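Local coordinates for enterotoxin SEN variant (Staphylococcus aureus, PDB 6KRY), which is probably a superantigenic toxin, which as in related enterotoxins would link MHC class II molecules to T-cell receptors and trigger unspecific T-cell activation, at residues S16-L21 with K162-D167; S35-T40 with I81-L86; I48-I53 with L63-N68; E117-G122 with S214-H219; G169-G174 with D191-K196. All blocks are in the same frame, centred on the assembly; numbering follows the deposited sequence.

Interaction 1 (S16-L21 with K162-D167); sequences SKLFNL and KIYNKD
L18 and L21 of helix 15-26 close on Y164, packing this helix, near the start of the chain, against the loop that leaves helix 146-161 in the beta-grasp domain. The leucines reach the Y164 ring in different ways. L21 CB sits over one face, 4.0 Å from Y164 CG, and the opposite face is covered by I163 CG2 over the ring centre. L18 instead arrives at the ring edge, its CD2 near the plane and 4.4 Å from Y164 CD1. Flanked on both faces, the ring is also held at its tip, where the hydroxyl is hydrogen-bonded to L192 O and R154. No hydrogen bond crosses between the segments: the contact is van der Waals and largely apolar, with the L18 side chain also against the Y164 carbonyl, CB 3.3 Å and CD2 3.5 Å from Y164 O. At the exposed end, F19 and K166 lie side by side, pointing the same way. F19 has CG anti to its backbone N (chi1 -175°), and its CD1 comes within 3.3 Å of K166 CE, obliquely to the ring. Beyond CE the lysine bends at chi4 (60°), and NZ forms a salt bridge to D167 OD2 at 3.2 Å, meeting it from above the carboxylate plane.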
# COMPACT_ATOMS: atom_id res chain seq x y z
N SER A 16 -6.86 2.27 -20.02
CA SER A 16 -7.89 2.41 -18.94
C SER A 16 -7.31 2.10 -17.56
O SER A 16 -7.65 2.72 -16.53
CB SER A 16 -9.14 1.61 -19.23
OG SER A 16 -9.81 2.13 -20.39
N LYS A 17 -6.44 1.09 -17.50
CA LYS A 17 -5.80 0.72 -16.28
C LYS A 17 -4.88 1.84 -15.77
O LYS A 17 -4.84 2.12 -14.59
CB LYS A 17 -5.11 -0.61 -16.51
CG LYS A 17 -4.36 -1.21 -15.34
CD LYS A 17 -4.06 -2.66 -15.58
CE LYS A 17 -2.98 -3.22 -14.68
NZ LYS A 17 -2.81 -4.68 -14.91
N LEU A 18 -4.06 2.43 -16.64
CA LEU A 18 -3.22 3.53 -16.21
C LEU A 18 -4.06 4.69 -15.68
O LEU A 18 -3.70 5.36 -14.71
CB LEU A 18 -2.39 4.01 -17.40
CG LEU A 18 -1.25 3.10 -17.83
CD1 LEU A 18 -0.54 3.69 -19.03
CD2 LEU A 18 -0.29 2.87 -16.67
N PHE A 19 -5.22 4.92 -16.31
CA PHE A 19 -6.11 5.99 -15.87
C PHE A 19 -6.61 5.74 -14.43
O PHE A 19 -6.61 6.63 -13.56
CB PHE A 19 -7.27 6.07 -16.86
CG PHE A 19 -8.24 7.19 -16.63
CD1 PHE A 19 -7.83 8.51 -16.64
CD2 PHE A 19 -9.59 6.92 -16.56
CE1 PHE A 19 -8.75 9.55 -16.52
CE2 PHE A 19 -10.51 7.96 -16.46
CZ PHE A 19 -10.09 9.27 -16.39
N ASN A 20 -7.05 4.52 -14.17
CA ASN A 20 -7.51 4.12 -12.81
C ASN A 20 -6.34 4.11 -11.81
O ASN A 20 -6.54 4.59 -10.70
CB ASN A 20 -8.21 2.77 -12.86
CG ASN A 20 -9.57 2.91 -13.51
OD1 ASN A 20 -9.84 2.29 -14.53
ND2 ASN A 20 -10.37 3.80 -12.97
N LEU A 21 -5.15 3.65 -12.21
CA LEU A 21 -3.98 3.71 -11.31
C LEU A 21 -3.61 5.16 -10.99
O LEU A 21 -3.24 5.48 -9.86
CB LEU A 21 -2.81 2.93 -11.92
CG LEU A 21 -3.00 1.42 -11.92
CD1 LEU A 21 -1.93 0.74 -12.76
CD2 LEU A 21 -2.94 0.87 -10.50
N LYS A 162 5.09 11.31 -12.67
CA LYS A 162 3.94 10.91 -13.50
C LYS A 162 4.06 9.45 -13.94
O LYS A 162 3.81 9.08 -15.11
CB LYS A 162 3.82 11.85 -14.72
CG LYS A 162 4.02 13.31 -14.39
CD LYS A 162 2.78 13.99 -13.98
CE LYS A 162 1.98 14.42 -15.19
NZ LYS A 162 0.97 15.44 -14.83
N ILE A 163 4.43 8.60 -12.97
CA ILE A 163 4.62 7.19 -13.19
C ILE A 163 3.46 6.60 -13.99
O ILE A 163 3.70 5.86 -14.93
CB ILE A 163 4.73 6.47 -11.83
CG1 ILE A 163 5.98 6.89 -11.08
CG2 ILE A 163 4.66 4.96 -12.00
CD1 ILE A 163 7.22 6.76 -11.88
N TYR A 164 2.22 6.83 -13.55
CA TYR A 164 1.08 6.05 -14.08
C TYR A 164 0.24 6.82 -15.12
O TYR A 164 -0.66 6.23 -15.71
CB TYR A 164 0.18 5.55 -12.94
CG TYR A 164 0.86 4.52 -12.09
CD1 TYR A 164 1.38 3.36 -12.65
CD2 TYR A 164 1.04 4.71 -10.73
CE1 TYR A 164 2.06 2.43 -11.87
CE2 TYR A 164 1.67 3.76 -9.93
CZ TYR A 164 2.18 2.62 -10.50
OH TYR A 164 2.83 1.69 -9.73
N ASN A 165 0.58 8.07 -15.39
CA ASN A 165 -0.24 8.91 -16.29
C ASN A 165 -0.30 8.34 -17.70
O ASN A 165 0.73 8.04 -18.31
CB ASN A 165 0.30 10.34 -16.39
CG ASN A 165 0.01 11.07 -15.12
OD1 ASN A 165 -0.88 11.92 -15.09
ND2 ASN A 165 0.68 10.65 -14.05
N LYS A 166 -1.54 8.23 -18.22
CA LYS A 166 -1.80 7.67 -19.51
C LYS A 166 -1.23 8.52 -20.66
O LYS A 166 -1.13 8.01 -21.75
CB LYS A 166 -3.31 7.52 -19.73
CG LYS A 166 -4.08 8.82 -19.71
CD LYS A 166 -5.56 8.62 -19.73
CE LYS A 166 -6.33 9.84 -19.29
NZ LYS A 166 -6.06 11.00 -20.15
N ASP A 167 -0.88 9.78 -20.41
CA ASP A 167 -0.41 10.65 -21.50
C ASP A 167 1.01 11.12 -21.23
O ASP A 167 1.47 12.10 -21.79
CB ASP A 167 -1.33 11.84 -21.73
CG ASP A 167 -2.01 12.30 -20.46
OD1 ASP A 167 -1.31 12.34 -19.40
OD2 ASP A 167 -3.25 12.55 -20.52

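Interaction 2 (S35-T40 with I81-L86); sequences SNKIST and IDIYGL
S35 meets D82 at the end of strand 31-37, where this strand pairs antiparallel with strand 81-84 in the OB-fold domain. The carboxylate oxygen D82 OD1 stands 3.3 Å from S35 CB and takes a hydrogen bond from the next residue: N36 N reaches it at 2.9 Å, nearly along its C-O axis. D82 CG lies beside its own backbone N (chi1 -61°), which puts it on the side of S35 and N36. N36 is in a left-handed helical conformation, and together with K37 it faces the single residue I81, which makes a G1 beta bulge just where the chain turns a corner. K37 then completes a hydrogen-bonded pair with I81. K37 N donates to I81 O at 2.8 Å, in the carbonyl plane and fairly straight at 166°, while I81 N returns a bond to K37 O, also at 2.8 Å. The same K37 O is touched by I81 CG1 at 3.4 Å. K37 CB and CG pack on I83 CD1, the two side chains crossing at about a right angle. D82, though buried, thus has its OD1 bound by N36 N and its OD2 by Q114 NE2; its side chain supplies an acceptor to N36 N at the bulge, and these two donors would spread its charge.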
# COMPACT_ATOMS: atom_id res chain seq x y z
N SER A 35 -6.59 4.72 13.34
CA SER A 35 -5.82 4.30 14.54
C SER A 35 -6.76 3.79 15.63
O SER A 35 -7.83 4.35 15.86
CB SER A 35 -4.94 5.40 15.15
OG SER A 35 -4.61 6.38 14.20
N ASN A 36 -6.29 2.75 16.30
CA ASN A 36 -6.88 2.20 17.53
C ASN A 36 -8.35 1.80 17.29
O ASN A 36 -9.26 2.21 18.01
CB ASN A 36 -6.75 3.17 18.72
CG ASN A 36 -7.03 2.53 20.07
OD1 ASN A 36 -7.13 1.30 20.20
ND2 ASN A 36 -7.18 3.36 21.10
N LYS A 37 -8.55 0.95 16.29
CA LYS A 37 -9.84 0.40 15.98
C LYS A 37 -9.86 -1.06 16.40
O LYS A 37 -8.86 -1.63 16.77
CB LYS A 37 -10.09 0.55 14.48
CG LYS A 37 -9.91 1.97 13.93
CD LYS A 37 -10.90 2.90 14.56
CE LYS A 37 -11.05 4.23 13.86
NZ LYS A 37 -11.88 5.15 14.67
N ILE A 38 -11.04 -1.69 16.34
CA ILE A 38 -11.21 -3.08 16.75
C ILE A 38 -12.27 -3.70 15.85
O ILE A 38 -13.35 -3.10 15.62
CB ILE A 38 -11.58 -3.16 18.26
CG1 ILE A 38 -11.65 -4.61 18.77
CG2 ILE A 38 -12.86 -2.41 18.58
CD1 ILE A 38 -11.55 -4.72 20.30
N SER A 39 -12.02 -4.93 15.40
CA SER A 39 -12.98 -5.64 14.58
C SER A 39 -14.05 -6.30 15.44
O SER A 39 -13.80 -6.78 16.57
CB SER A 39 -12.30 -6.64 13.65
OG SER A 39 -11.80 -7.76 14.35
N THR A 40 -15.28 -6.35 14.89
CA THR A 40 -16.44 -6.88 15.61
C THR A 40 -17.25 -7.91 14.80
O THR A 40 -18.18 -8.47 15.32
CB THR A 40 -17.37 -5.75 16.08
OG1 THR A 40 -17.73 -4.92 14.99
CG2 THR A 40 -16.75 -4.91 17.17
N ILE A 81 -6.11 -2.25 16.71
CA ILE A 81 -5.29 -2.24 15.52
C ILE A 81 -5.27 -0.82 14.91
O ILE A 81 -6.19 -0.03 15.08
CB ILE A 81 -5.76 -3.31 14.49
CG1 ILE A 81 -7.25 -3.17 14.14
CG2 ILE A 81 -5.49 -4.71 14.97
CD1 ILE A 81 -7.65 -4.08 12.97
N ASP A 82 -4.20 -0.57 14.16
CA ASP A 82 -4.10 0.53 13.20
C ASP A 82 -4.22 -0.05 11.79
O ASP A 82 -3.87 -1.20 11.53
CB ASP A 82 -2.79 1.31 13.30
CG ASP A 82 -2.56 1.98 14.64
OD1 ASP A 82 -3.56 2.42 15.28
OD2 ASP A 82 -1.38 2.04 15.06
N ILE A 83 -4.75 0.77 10.87
CA ILE A 83 -4.95 0.32 9.53
C ILE A 83 -4.49 1.40 8.57
O ILE A 83 -4.90 2.56 8.69
CB ILE A 83 -6.43 -0.03 9.28
CG1 ILE A 83 -7.01 -1.00 10.30
CG2 ILE A 83 -6.59 -0.58 7.87
CD1 ILE A 83 -8.00 -0.39 11.26
N TYR A 84 -3.70 1.00 7.57
CA TYR A 84 -3.24 1.92 6.60
C TYR A 84 -3.25 1.20 5.25
O TYR A 84 -2.60 0.20 5.11
CB TYR A 84 -1.81 2.43 6.88
CG TYR A 84 -1.42 3.59 6.00
CD1 TYR A 84 -1.14 3.40 4.66
CD2 TYR A 84 -1.42 4.89 6.49
CE1 TYR A 84 -0.87 4.48 3.81
CE2 TYR A 84 -1.14 5.97 5.67
CZ TYR A 84 -0.84 5.75 4.33
OH TYR A 84 -0.59 6.80 3.50
N GLY A 85 -3.90 1.78 4.24
CA GLY A 85 -3.69 1.32 2.89
C GLY A 85 -4.68 1.87 1.89
O GLY A 85 -5.43 2.82 2.18
N LEU A 86 -4.69 1.25 0.71
CA LEU A 86 -5.57 1.66 -0.38
C LEU A 86 -6.82 0.78 -0.42
O LEU A 86 -6.74 -0.45 -0.57
CB LEU A 86 -4.77 1.54 -1.69
CG LEU A 86 -3.55 2.47 -1.78
CD1 LEU A 86 -2.75 2.18 -3.04
CD2 LEU A 86 -3.96 3.94 -1.73

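Interaction 3 (I48-I53 with L63-N68); sequences IILKDI and LKVEFN
I48 and V65 exchange a pair of backbone hydrogen bonds, I48 N to V65 O at 3.0 Å and V65 N to I48 O at 2.9 Å. L50 and L63 repeat the pattern, with L50 N to L63 O almost straight at 174° and L63 N to L50 O at 2.8 Å. Between them I49 and K64 form the non-hydrogen-bonded pair of this antiparallel hairpin in the OB-fold domain. Here I49 CG1 lies 3.9 Å from K64 CG on one face of the sheet. The other face carries I48, V65, L50 and L63. I48 and V65 run side by side, L50 CD1 rests 4.0 Å from V65 CG2, and I53 CG1 comes in on L63 CB from past the corner at K51. At the far end I48 CD1 meets the F67 ring at its edge, 4.0 Å from CE2, while V65 CG1 lies over a face of that ring. Four backbone bonds thus satisfy the inner polar atoms, the face of I48, L50, L63 and V65 is apolar, and on the other the amine of buried K64 is satisfied by V93 O.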
# COMPACT_ATOMS: atom_id res chain seq x y z
N ILE A 48 -11.62 -9.65 8.58
CA ILE A 48 -12.18 -9.04 9.74
C ILE A 48 -12.95 -7.80 9.30
O ILE A 48 -12.64 -7.17 8.29
CB ILE A 48 -11.09 -8.71 10.79
CG1 ILE A 48 -10.13 -7.61 10.31
CG2 ILE A 48 -10.33 -9.94 11.24
CD1 ILE A 48 -9.00 -7.29 11.28
N ILE A 49 -14.03 -7.48 10.04
CA ILE A 49 -14.90 -6.39 9.73
C ILE A 49 -14.95 -5.42 10.90
O ILE A 49 -15.14 -5.79 12.06
CB ILE A 49 -16.29 -6.89 9.30
CG1 ILE A 49 -16.18 -7.70 8.00
CG2 ILE A 49 -17.26 -5.73 9.15
CD1 ILE A 49 -17.39 -8.48 7.66
N LEU A 50 -14.75 -4.14 10.56
CA LEU A 50 -14.75 -3.01 11.46
C LEU A 50 -15.89 -2.06 11.12
O LEU A 50 -16.11 -1.74 9.94
CB LEU A 50 -13.44 -2.25 11.34
CG LEU A 50 -12.21 -3.03 11.76
CD1 LEU A 50 -11.57 -3.66 10.54
CD2 LEU A 50 -11.26 -2.14 12.51
N LYS A 51 -16.58 -1.58 12.18
CA LYS A 51 -17.71 -0.65 12.06
C LYS A 51 -17.25 0.79 12.22
O LYS A 51 -16.19 1.04 12.73
CB LYS A 51 -18.76 -0.96 13.13
CG LYS A 51 -19.18 -2.42 13.16
CD LYS A 51 -19.49 -3.03 11.80
CE LYS A 51 -19.88 -4.49 11.89
NZ LYS A 51 -21.33 -4.64 12.13
N ASP A 52 -18.09 1.73 11.79
CA ASP A 52 -17.89 3.16 12.04
C ASP A 52 -16.52 3.58 11.49
O ASP A 52 -15.75 4.28 12.13
CB ASP A 52 -17.99 3.52 13.53
CG ASP A 52 -19.33 3.17 14.17
OD1 ASP A 52 -20.23 2.75 13.44
OD2 ASP A 52 -19.46 3.33 15.42
N ILE A 53 -16.23 3.12 10.29
CA ILE A 53 -15.14 3.66 9.52
C ILE A 53 -15.75 4.39 8.33
O ILE A 53 -16.19 3.74 7.38
CB ILE A 53 -14.20 2.56 9.03
CG1 ILE A 53 -13.74 1.63 10.15
CG2 ILE A 53 -13.04 3.16 8.24
CD1 ILE A 53 -12.72 2.23 11.04
N LEU A 63 -15.68 -1.38 7.18
CA LEU A 63 -14.46 -1.74 6.47
C LEU A 63 -14.21 -3.24 6.65
O LEU A 63 -14.15 -3.72 7.79
CB LEU A 63 -13.26 -1.00 7.07
CG LEU A 63 -11.95 -1.24 6.34
CD1 LEU A 63 -12.01 -0.67 4.92
CD2 LEU A 63 -10.78 -0.65 7.12
N LYS A 64 -13.96 -3.93 5.54
CA LYS A 64 -13.56 -5.32 5.64
C LYS A 64 -12.10 -5.37 5.22
O LYS A 64 -11.71 -4.89 4.17
CB LYS A 64 -14.43 -6.19 4.74
CG LYS A 64 -14.06 -7.67 4.78
CD LYS A 64 -14.98 -8.56 3.98
CE LYS A 64 -14.70 -8.50 2.52
NZ LYS A 64 -15.56 -9.46 1.81
N VAL A 65 -11.27 -5.91 6.09
CA VAL A 65 -9.88 -6.19 5.77
C VAL A 65 -9.77 -7.66 5.38
O VAL A 65 -10.25 -8.55 6.09
CB VAL A 65 -8.95 -5.88 6.97
CG1 VAL A 65 -7.50 -6.19 6.61
CG2 VAL A 65 -9.11 -4.43 7.42
N GLU A 66 -9.09 -7.87 4.25
CA GLU A 66 -8.84 -9.18 3.68
C GLU A 66 -7.35 -9.51 3.78
O GLU A 66 -6.50 -8.72 3.34
CB GLU A 66 -9.29 -9.22 2.22
CG GLU A 66 -10.77 -8.97 2.01
CD GLU A 66 -11.24 -8.62 0.59
OE1 GLU A 66 -12.21 -9.26 0.12
OE2 GLU A 66 -10.70 -7.65 -0.01
N PHE A 67 -7.06 -10.71 4.31
CA PHE A 67 -5.73 -11.24 4.48
C PHE A 67 -5.63 -12.51 3.63
O PHE A 67 -6.67 -13.00 3.20
CB PHE A 67 -5.43 -11.63 5.91
CG PHE A 67 -5.54 -10.52 6.92
CD1 PHE A 67 -4.55 -9.56 7.03
CD2 PHE A 67 -6.64 -10.45 7.76
CE1 PHE A 67 -4.68 -8.52 7.94
CE2 PHE A 67 -6.78 -9.42 8.67
CZ PHE A 67 -5.78 -8.48 8.77
N ASN A 68 -4.41 -13.03 3.47
CA ASN A 68 -4.19 -14.18 2.60
C ASN A 68 -4.29 -15.48 3.42
O ASN A 68 -4.09 -16.55 2.84
CB ASN A 68 -2.89 -14.11 1.80
CG ASN A 68 -1.63 -14.25 2.63
OD1 ASN A 68 -1.67 -14.35 3.85
ND2 ASN A 68 -0.47 -14.26 1.98

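Interaction 4 (E117-G122 with S214-H219); sequences EERVIG and SSSNYH
Strands 114-127 and 218-225 are parallel neighbours in the mixed sheet of the beta-grasp domain, and R119, I121 and G122 meet S215, S216, Y218 and H219 where the second strand begins. R119 carries the polar part. Its chain bends at chi3 (-83°), which sets NE, and the guanidinium lies against the two serines. NH1 donates to S215 OG at 3.2 Å and 159°, with the oxygen close to the guanidinium plane; R119 CD touches the same OG at 3.1 Å. S216 CB meanwhile covers one guanidinium face toward its rim, 3.6 Å from NH1. S215 OG accepts from R119 NH1, and its one proton has the carbonyls of K141 and A142 as partners, to be shared or chosen between. A water bridges the backbones, donating to V120 O at 2.9 Å and to S215 O at 2.8 Å, and so supplies a proton to each of two carbonyls that cannot bond one another. I121 packs against the backbone of the second segment, its CG2 3.6 Å from Y218 O, and its CD1 is 4.2 Å from S215 CB. Farther along the strand, G122 O lies 3.7 Å from H219 CB, and G122 pairs through its backbone with I220. On its other side strand 114-127 bonds strand 130-139, through R119 with T139 and I121 with I137, while Y218 packs on strand 173-180 and H219 ND1 bonds N181 OD1.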
# COMPACT_ATOMS: atom_id res chain seq x y z
N GLU A 117 7.81 9.94 18.48
CA GLU A 117 7.78 10.90 17.38
C GLU A 117 7.96 10.17 16.05
O GLU A 117 8.32 9.01 16.05
CB GLU A 117 8.86 11.95 17.55
CG GLU A 117 10.24 11.36 17.68
CD GLU A 117 11.25 12.34 18.26
OE1 GLU A 117 12.40 12.36 17.75
OE2 GLU A 117 10.87 13.08 19.21
N GLU A 118 7.70 10.90 14.96
CA GLU A 118 7.75 10.42 13.59
C GLU A 118 9.11 9.78 13.31
O GLU A 118 10.11 10.43 13.50
CB GLU A 118 7.64 11.58 12.60
CG GLU A 118 6.25 12.19 12.50
CD GLU A 118 5.20 11.31 11.86
OE1 GLU A 118 5.54 10.17 11.44
OE2 GLU A 118 4.03 11.75 11.78
N ARG A 119 9.13 8.54 12.81
CA ARG A 119 10.33 7.93 12.32
C ARG A 119 10.45 8.34 10.85
O ARG A 119 9.41 8.35 10.10
CB ARG A 119 10.28 6.41 12.46
CG ARG A 119 11.62 5.70 12.38
CD ARG A 119 11.65 4.41 13.20
NE ARG A 119 11.92 4.51 14.63
CZ ARG A 119 11.70 3.54 15.50
NH1 ARG A 119 11.11 2.42 15.13
NH2 ARG A 119 12.06 3.68 16.75
N VAL A 120 11.68 8.71 10.46
CA VAL A 120 11.96 9.14 9.10
C VAL A 120 12.65 8.01 8.35
O VAL A 120 13.57 7.37 8.86
CB VAL A 120 12.79 10.44 9.11
CG1 VAL A 120 13.07 10.91 7.69
CG2 VAL A 120 12.08 11.54 9.89
N ILE A 121 12.19 7.73 7.14
CA ILE A 121 12.76 6.71 6.25
C ILE A 121 13.21 7.37 4.95
O ILE A 121 12.42 8.09 4.30
CB ILE A 121 11.72 5.60 6.01
CG1 ILE A 121 11.41 4.88 7.32
CG2 ILE A 121 12.22 4.67 4.92
CD1 ILE A 121 10.33 3.82 7.21
N GLY A 122 14.48 7.16 4.61
CA GLY A 122 15.11 7.77 3.42
C GLY A 122 14.73 6.99 2.17
O GLY A 122 14.68 5.77 2.22
N SER A 214 10.34 -3.53 10.52
CA SER A 214 10.77 -2.56 11.51
C SER A 214 11.06 -1.22 10.83
O SER A 214 11.97 -1.09 10.01
CB SER A 214 12.00 -3.10 12.23
OG SER A 214 12.53 -2.10 13.10
N SER A 215 10.33 -0.18 11.18
CA SER A 215 10.55 1.17 10.59
C SER A 215 11.96 1.70 10.90
O SER A 215 12.47 2.48 10.13
CB SER A 215 9.50 2.16 10.99
OG SER A 215 9.51 2.37 12.39
N SER A 216 12.59 1.21 11.98
CA SER A 216 13.96 1.68 12.33
C SER A 216 14.99 1.08 11.37
O SER A 216 16.09 1.61 11.27
CB SER A 216 14.34 1.44 13.77
OG SER A 216 14.65 0.07 14.01
N ASN A 217 14.64 0.00 10.66
CA ASN A 217 15.68 -0.82 10.02
C ASN A 217 15.57 -0.87 8.49
O ASN A 217 16.21 -1.71 7.91
CB ASN A 217 15.70 -2.27 10.56
CG ASN A 217 16.93 -3.05 10.11
OD1 ASN A 217 18.03 -2.51 10.04
ND2 ASN A 217 16.74 -4.34 9.87
N TYR A 218 14.82 0.03 7.85
CA TYR A 218 14.62 -0.06 6.43
C TYR A 218 14.88 1.29 5.77
O TYR A 218 14.64 2.36 6.34
CB TYR A 218 13.24 -0.64 6.08
CG TYR A 218 13.27 -2.14 6.03
CD1 TYR A 218 13.21 -2.90 7.20
CD2 TYR A 218 13.45 -2.81 4.83
CE1 TYR A 218 13.38 -4.28 7.17
CE2 TYR A 218 13.61 -4.18 4.78
CZ TYR A 218 13.57 -4.92 5.95
OH TYR A 218 13.66 -6.28 5.90
N HIS A 219 15.37 1.23 4.55
CA HIS A 219 15.44 2.41 3.67
C HIS A 219 15.05 1.91 2.27
O HIS A 219 14.97 0.69 2.03
CB HIS A 219 16.81 3.08 3.69
CG HIS A 219 17.93 2.24 3.17
ND1 HIS A 219 18.61 1.35 4.00
CD2 HIS A 219 18.46 2.10 1.94
CE1 HIS A 219 19.52 0.70 3.30
NE2 HIS A 219 19.49 1.18 2.03
O HOH W 1 14.13 4.71 9.88

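Interaction 5 (G169-G174 with D191-K196); sequences GNIQKG and DLYNIK
Y193 turns the CD2-CE2 side of its ring to the backbone of Q172 and K173, with G174 N at the ring edge. From CB the side chain sets out with CG anti to its carbonyl carbon (chi1 -68°), and CD2 is the first ring atom to touch, obliquely, 3.6 Å from Q172 O and 3.7 Å from K173 CA. CE2 next to it meets the same two atoms. At the tip, OH comes within 3.5 Å of I171 CG2, the two side chains crossing at about a right angle, and is hydrogen-bonded to I163 O. This is the edge of the beta-grasp sheet: strand 173-180 enters it through a classic bulge at Q172 and K173 opposite Y225, and outermost strand 188-191 ends in a type I turn from D191 to N194. An Asx turn overlaps its start, D191 OD1 accepting from Y193 N at 2.9 Å; D191 OD2 is hydrogen-bonded to K8 N. L192 N donates to G174 O at 3.0 Å, and L192 CB lies 3.5 Å from that oxygen. G174 N donates to a water that lies 2.8 Å from D191 OD1.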
# COMPACT_ATOMS: atom_id res chain seq x y z
N GLY A 169 5.03 9.27 -21.26
CA GLY A 169 5.75 8.04 -21.63
C GLY A 169 7.25 8.10 -21.42
O GLY A 169 7.97 7.25 -21.93
N ASN A 170 7.72 9.06 -20.62
CA ASN A 170 9.17 9.25 -20.45
C ASN A 170 9.72 8.27 -19.39
O ASN A 170 10.89 7.95 -19.45
CB ASN A 170 9.50 10.69 -20.09
CG ASN A 170 8.79 11.04 -18.82
OD1 ASN A 170 7.60 10.74 -18.69
ND2 ASN A 170 9.53 11.59 -17.87
N ILE A 171 8.93 7.85 -18.41
CA ILE A 171 9.31 6.66 -17.56
C ILE A 171 8.60 5.41 -18.10
O ILE A 171 7.39 5.40 -18.17
CB ILE A 171 8.97 6.92 -16.08
CG1 ILE A 171 9.63 8.19 -15.53
CG2 ILE A 171 9.32 5.70 -15.25
CD1 ILE A 171 11.13 8.21 -15.67
N GLN A 172 9.36 4.36 -18.48
CA GLN A 172 8.78 3.14 -19.04
C GLN A 172 8.88 1.96 -18.08
O GLN A 172 8.11 1.01 -18.22
CB GLN A 172 9.42 2.76 -20.38
CG GLN A 172 8.82 3.52 -21.56
CD GLN A 172 7.34 3.27 -21.71
OE1 GLN A 172 6.86 2.14 -21.63
NE2 GLN A 172 6.60 4.36 -21.94
N LYS A 173 9.88 1.97 -17.20
CA LYS A 173 10.06 0.87 -16.29
C LYS A 173 10.52 1.45 -14.94
O LYS A 173 11.07 2.57 -14.87
CB LYS A 173 11.11 -0.15 -16.76
CG LYS A 173 10.83 -0.83 -18.11
CD LYS A 173 11.84 -1.92 -18.48
CE LYS A 173 11.35 -2.80 -19.62
NZ LYS A 173 12.36 -3.82 -19.98
N GLY A 174 10.29 0.67 -13.90
CA GLY A 174 10.76 1.11 -12.60
C GLY A 174 10.49 0.10 -11.52
O GLY A 174 9.57 -0.71 -11.61
N ASP A 191 7.88 -4.35 -8.72
CA ASP A 191 7.91 -3.75 -10.00
C ASP A 191 6.70 -2.82 -10.09
O ASP A 191 5.56 -3.28 -9.99
CB ASP A 191 7.90 -4.86 -11.05
CG ASP A 191 7.77 -4.44 -12.51
OD1 ASP A 191 7.52 -3.23 -12.79
OD2 ASP A 191 7.92 -5.36 -13.39
N LEU A 192 6.95 -1.54 -10.32
CA LEU A 192 5.94 -0.50 -10.38
C LEU A 192 4.89 -0.75 -11.47
O LEU A 192 3.76 -0.29 -11.31
CB LEU A 192 6.59 0.87 -10.59
CG LEU A 192 7.47 1.38 -9.45
CD1 LEU A 192 8.13 2.69 -9.86
CD2 LEU A 192 6.67 1.55 -8.16
N TYR A 193 5.26 -1.43 -12.56
CA TYR A 193 4.36 -1.60 -13.69
C TYR A 193 3.82 -3.02 -13.74
O TYR A 193 3.24 -3.41 -14.73
CB TYR A 193 5.07 -1.16 -14.96
CG TYR A 193 5.32 0.33 -14.97
CD1 TYR A 193 4.27 1.23 -14.98
CD2 TYR A 193 6.61 0.84 -14.95
CE1 TYR A 193 4.50 2.60 -14.99
CE2 TYR A 193 6.85 2.21 -14.92
CZ TYR A 193 5.79 3.09 -14.96
OH TYR A 193 6.07 4.41 -14.96
N ASN A 194 4.09 -3.82 -12.70
CA ASN A 194 3.60 -5.18 -12.61
C ASN A 194 2.40 -5.19 -11.65
O ASN A 194 2.51 -5.64 -10.53
CB ASN A 194 4.66 -6.15 -12.09
CG ASN A 194 4.19 -7.59 -12.07
OD1 ASN A 194 3.35 -8.00 -12.85
ND2 ASN A 194 4.66 -8.37 -11.10
N ILE A 195 1.26 -4.73 -12.15
CA ILE A 195 0.01 -4.63 -11.41
C ILE A 195 -0.98 -5.67 -11.95
O ILE A 195 -1.16 -5.82 -13.14
CB ILE A 195 -0.58 -3.22 -11.53
CG1 ILE A 195 0.47 -2.14 -11.24
CG2 ILE A 195 -1.78 -3.08 -10.61
CD1 ILE A 195 0.86 -2.08 -9.80
N LYS A 196 -1.63 -6.39 -11.05
CA LYS A 196 -2.55 -7.46 -11.47
C LYS A 196 -3.94 -6.88 -11.70
O LYS A 196 -4.42 -6.03 -10.92
CB LYS A 196 -2.54 -8.60 -10.45
CG LYS A 196 -1.15 -9.00 -9.97
CD LYS A 196 -0.05 -9.18 -11.05
CE LYS A 196 0.46 -10.61 -11.16
NZ LYS A 196 -0.56 -11.47 -11.82
O HOH W 2 8.97 -1.72 -14.63

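Overall arrangement
Interactions 2 and 3 lie in the OB-fold domain, 4 and 5 in the beta-grasp domain, and 1 brings the N-terminal helix onto the latter. Interactions 2 and 3 share a sheet and touch, T40 N bonding I49 O and K37 packing on L50. Every touching residue of interaction 3 is buried, whereas interaction 2 runs out to exposed residues and adds a carboxylate. Interactions 1 and 5 also touch: K17 NZ bonds I195 O, and the rings of Y164 and Y193 pack together. The first is buried and largely apolar with an exposed rim; the second leans on one tyrosine against backbone. Interaction 4 reaches the same sheet as interaction 5, about 26 Å away between centres; it is partly buried, polar at R119 and S215, with I121 as its apolar part.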